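Protein yciF (Escherichia coli, PDB 2GS4) is a homodimeric stress protein of the ferritin-like, rubrerythrin-related class that probably binds metal, though its precise role is not established. Local coordinates at residues Leu14-Leu24 with Lys69-Glu79. Numbering follows the deposited sequence.
Sequences LSDTYSAEKQL and KIKRMKCVAME
Ser15 and Ser19, one turn apart on helix 6-33, each hold a backbone N-H of the extended run that leads into helix 76-89. Ser15 OG takes the N-H of Lys71 at 2.8 Å (163°) and is also hydrogen-bonded to Ile11 O, a turn back. Ser19 OG, anti to its own backbone N (chi1 165°), reaches Cys75 N at 2.8 Å. Gln23 continues the row: with CG beside the backbone N and the chain extended beyond it, NE2 donates to two acceptors lying close to the amide plane, Ser19 OG and Cys75 O, the latter at 3.1 Å. That carbonyl also receives Glu79 N in the first turn of helix 76-89, which Cys75 N-caps through SG, the acceptor for Met78 N. Beyond the polar row, the selenomethionine Met78 doubles back so that CE sits 3.7 Å from Ala20 CB, while its SE meets Leu24 CD1. At the other end Ile70 spreads its branches, CG2 against the Tyr18 ring and CD1 against Leu14 CD2. A leucine in place of Gln23 has no amide to offer, so Ser19 OG and Cys75 O would each lack this donor and the capping turn would probably be less firmly tied to helix 6-33. Side-chain hydroxyls and an amide thus satisfy backbone N-H and C=O groups of a segment that is not helical up to Cys75, fastening the connection along one helix of this ferritin-like bundle.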
loop_
_atom_site.group_PDB
_atom_site.type_symbol
_atom_site.label_atom_id
_atom_site.label_comp_id
_atom_site.label_asym_id
_atom_site.label_seq_id
_atom_site.Cartn_x
_atom_site.Cartn_y
_atom_site.Cartn_z
ATOM N N LEU A 14 -2.846 -8.659 9.201
ATOM C CA LEU A 14 -3.678 -8.091 10.257
ATOM C C LEU A 14 -2.856 -7.110 11.090
ATOM O O LEU A 14 -3.346 -6.043 11.478
ATOM C CB LEU A 14 -4.220 -9.205 11.161
ATOM C CG LEU A 14 -5.190 -8.739 12.249
ATOM C CD1 LEU A 14 -6.503 -8.343 11.620
ATOM C CD2 LEU A 14 -5.405 -9.867 13.263
ATOM N N SER A 15 -1.607 -7.484 11.358
ATOM C CA SER A 15 -0.691 -6.659 12.139
ATOM C C SER A 15 -0.361 -5.375 11.382
ATOM O O SER A 15 -0.191 -4.304 11.987
ATOM C CB SER A 15 0.601 -7.427 12.431
ATOM O OG SER A 15 0.358 -8.546 13.265
ATOM N N ASP A 16 -0.273 -5.489 10.059
ATOM C CA ASP A 16 0.024 -4.340 9.214
ATOM C C ASP A 16 -1.195 -3.423 9.272
ATOM O O ASP A 16 -1.072 -2.209 9.442
ATOM C CB ASP A 16 0.267 -4.795 7.773
ATOM C CG ASP A 16 1.442 -4.085 7.120
ATOM O OD1 ASP A 16 1.613 -4.223 5.888
ATOM O OD2 ASP A 16 2.195 -3.395 7.833
ATOM N N THR A 17 -2.380 -4.014 9.160
ATOM C CA THR A 17 -3.602 -3.223 9.205
ATOM C C THR A 17 -3.753 -2.537 10.572
ATOM O O THR A 17 -4.206 -1.390 10.644
ATOM C CB THR A 17 -4.833 -4.097 8.864
ATOM O OG1 THR A 17 -4.841 -4.363 7.454
ATOM C CG2 THR A 17 -6.126 -3.407 9.248
ATOM N N TYR A 18 -3.351 -3.217 11.646
ATOM C CA TYR A 18 -3.426 -2.632 12.987
ATOM C C TYR A 18 -2.588 -1.353 12.948
ATOM O O TYR A 18 -3.023 -0.295 13.393
ATOM C CB TYR A 18 -2.842 -3.587 14.032
ATOM C CG TYR A 18 -3.068 -3.173 15.477
ATOM C CD1 TYR A 18 -4.277 -3.445 16.119
ATOM C CD2 TYR A 18 -2.072 -2.519 16.203
ATOM C CE1 TYR A 18 -4.490 -3.079 17.445
ATOM C CE2 TYR A 18 -2.277 -2.143 17.541
ATOM C CZ TYR A 18 -3.490 -2.430 18.150
ATOM O OH TYR A 18 -3.706 -2.077 19.462
ATOM N N SER A 19 -1.384 -1.459 12.396
ATOM C CA SER A 19 -0.500 -0.306 12.287
ATOM C C SER A 19 -1.146 0.793 11.443
ATOM O O SER A 19 -1.101 1.960 11.811
ATOM C CB SER A 19 0.850 -0.725 11.685
ATOM O OG SER A 19 1.595 0.398 11.239
ATOM N N ALA A 20 -1.758 0.416 10.323
ATOM C CA ALA A 20 -2.402 1.380 9.436
ATOM C C ALA A 20 -3.495 2.183 10.140
ATOM O O ALA A 20 -3.589 3.391 9.967
ATOM C CB ALA A 20 -2.986 0.654 8.220
ATOM N N GLU A 21 -4.331 1.497 10.913
ATOM C CA GLU A 21 -5.420 2.148 11.636
ATOM C C GLU A 21 -4.850 3.103 12.683
ATOM O O GLU A 21 -5.367 4.206 12.885
ATOM C CB GLU A 21 -6.311 1.084 12.305
ATOM C CG GLU A 21 -6.977 0.127 11.313
ATOM C CD GLU A 21 -8.093 0.785 10.508
ATOM O OE1 GLU A 21 -8.056 2.022 10.321
ATOM O OE2 GLU A 21 -9.006 0.062 10.049
ATOM N N LYS A 22 -3.777 2.662 13.331
ATOM C CA LYS A 22 -3.082 3.428 14.362
ATOM C C LYS A 22 -2.624 4.760 13.756
ATOM O O LYS A 22 -2.865 5.834 14.302
ATOM C CB LYS A 22 -1.857 2.644 14.836
ATOM C CG LYS A 22 -1.578 2.708 16.320
ATOM C CD LYS A 22 -2.457 1.746 17.101
ATOM C CE LYS A 22 -2.259 1.952 18.594
ATOM N NZ LYS A 22 -3.338 1.317 19.391
ATOM N N GLN A 23 -1.954 4.672 12.612
ATOM C CA GLN A 23 -1.465 5.855 11.919
ATOM C C GLN A 23 -2.656 6.660 11.429
ATOM O O GLN A 23 -2.651 7.892 11.498
ATOM C CB GLN A 23 -0.601 5.458 10.716
ATOM C CG GLN A 23 0.564 4.544 11.044
ATOM C CD GLN A 23 1.370 4.180 9.809
ATOM O OE1 GLN A 23 1.785 5.050 9.051
ATOM N NE2 GLN A 23 1.590 2.892 9.602
ATOM N N LEU A 24 -3.689 5.976 10.943
ATOM C CA LEU A 24 -4.844 6.700 10.441
ATOM C C LEU A 24 -5.470 7.614 11.512
ATOM O O LEU A 24 -5.877 8.732 11.194
ATOM C CB LEU A 24 -5.879 5.730 9.862
ATOM C CG LEU A 24 -6.816 6.306 8.783
ATOM C CD1 LEU A 24 -6.019 7.082 7.731
ATOM C CD2 LEU A 24 -7.595 5.183 8.119
ATOM N N LYS A 69 -2.044 -13.052 17.371
ATOM C CA LYS A 69 -1.298 -12.041 18.134
ATOM C C LYS A 69 -1.137 -10.877 17.155
ATOM O O LYS A 69 -1.512 -11.007 16.002
ATOM C CB LYS A 69 0.097 -12.565 18.525
ATOM C CG LYS A 69 0.816 -11.725 19.605
ATOM C CD LYS A 69 2.283 -12.128 19.800
ATOM C CE LYS A 69 3.227 -11.383 18.854
ATOM N NZ LYS A 69 3.730 -10.089 19.410
ATOM N N ILE A 70 -0.632 -9.733 17.604
ATOM C CA ILE A 70 -0.391 -8.620 16.686
ATOM C C ILE A 70 1.111 -8.442 16.771
ATOM O O ILE A 70 1.645 -8.257 17.861
ATOM C CB ILE A 70 -1.043 -7.276 17.132
ATOM C CG1 ILE A 70 -2.562 -7.333 16.985
ATOM C CG2 ILE A 70 -0.495 -6.128 16.288
ATOM C CD1 ILE A 70 -3.027 -7.562 15.565
ATOM N N LYS A 71 1.804 -8.527 15.644
ATOM C CA LYS A 71 3.244 -8.341 15.667
ATOM C C LYS A 71 3.508 -6.857 15.396
ATOM O O LYS A 71 2.845 -6.246 14.562
ATOM C CB LYS A 71 3.911 -9.261 14.631
ATOM C CG LYS A 71 3.808 -10.766 14.993
ATOM C CD LYS A 71 4.433 -11.689 13.942
ATOM C CE LYS A 71 4.701 -13.087 14.511
ATOM N NZ LYS A 71 5.794 -13.091 15.532
ATOM N N ARG A 72 4.446 -6.276 16.143
ATOM C CA ARG A 72 4.791 -4.859 16.022
ATOM C C ARG A 72 5.472 -4.547 14.694
ATOM O O ARG A 72 6.431 -5.211 14.314
ATOM C CB ARG A 72 5.718 -4.464 17.176
ATOM C CG ARG A 72 5.921 -2.975 17.417
ATOM C CD ARG A 72 6.642 -2.795 18.753
ATOM N NE ARG A 72 6.820 -1.404 19.163
ATOM C CZ ARG A 72 6.651 -0.981 20.413
ATOM N NH1 ARG A 72 6.292 -1.843 21.361
ATOM N NH2 ARG A 72 6.849 0.294 20.724
HETATM N N MSE A 73 4.971 -3.538 13.989
HETATM C CA MSE A 73 5.548 -3.143 12.708
HETATM C C MSE A 73 4.920 -1.837 12.241
HETATM O O MSE A 73 3.882 -1.427 12.744
HETATM C CB MSE A 73 5.326 -4.239 11.651
HETATM C CG MSE A 73 3.855 -4.637 11.438
HETATM SE SE MSE A 73 3.517 -5.908 9.989
HETATM C CE MSE A 73 3.972 -7.556 10.895
ATOM N N LYS A 74 5.576 -1.168 11.301
ATOM C CA LYS A 74 5.063 0.082 10.756
ATOM C C LYS A 74 4.613 -0.221 9.328
ATOM O O LYS A 74 5.396 -0.708 8.516
ATOM C CB LYS A 74 6.159 1.153 10.734
ATOM C CG LYS A 74 5.652 2.576 10.421
ATOM C CD LYS A 74 5.458 3.396 11.696
ATOM C CE LYS A 74 4.847 4.757 11.408
ATOM N NZ LYS A 74 5.575 5.513 10.346
ATOM N N CYS A 75 3.347 0.052 9.034
ATOM C CA CYS A 75 2.795 -0.181 7.705
ATOM C C CYS A 75 3.261 0.964 6.806
ATOM O O CYS A 75 2.759 2.091 6.898
ATOM C CB CYS A 75 1.262 -0.234 7.770
ATOM S SG CYS A 75 0.429 -0.410 6.173
ATOM N N VAL A 76 4.220 0.654 5.940
ATOM C CA VAL A 76 4.802 1.625 5.022
ATOM C C VAL A 76 3.798 2.138 3.989
ATOM O O VAL A 76 3.862 3.297 3.576
ATOM C CB VAL A 76 6.043 1.001 4.339
ATOM C CG1 VAL A 76 6.538 1.868 3.205
ATOM C CG2 VAL A 76 7.145 0.835 5.389
ATOM N N ALA A 77 2.873 1.280 3.575
ATOM C CA ALA A 77 1.862 1.675 2.605
ATOM C C ALA A 77 1.001 2.804 3.182
ATOM O O ALA A 77 0.832 3.837 2.547
ATOM C CB ALA A 77 0.991 0.480 2.239
HETATM N N MSE A 78 0.458 2.616 4.381
HETATM C CA MSE A 78 -0.374 3.668 4.965
HETATM C C MSE A 78 0.408 4.949 5.199
HETATM O O MSE A 78 -0.119 6.047 5.026
HETATM C CB MSE A 78 -0.994 3.225 6.293
HETATM C CG MSE A 78 -1.871 4.316 6.906
HETATM SE SE MSE A 78 -3.323 4.843 5.744
HETATM C CE MSE A 78 -4.503 3.353 6.109
ATOM N N GLU A 79 1.665 4.802 5.609
ATOM C CA GLU A 79 2.542 5.936 5.871
ATOM C C GLU A 79 2.623 6.795 4.601
ATOM O O GLU A 79 2.516 8.024 4.664
ATOM C CB GLU A 79 3.925 5.407 6.286
ATOM C CG GLU A 79 4.994 6.420 6.620
ATOM C CD GLU A 79 6.314 5.736 6.973
ATOM O OE1 GLU A 79 6.708 5.751 8.158
ATOM O OE2 GLU A 79 6.953 5.168 6.059
HETATM O O HOH W 1 1.352 -3.848 14.038
HETATM O O HOH W 2 5.365 -3.219 7.739
#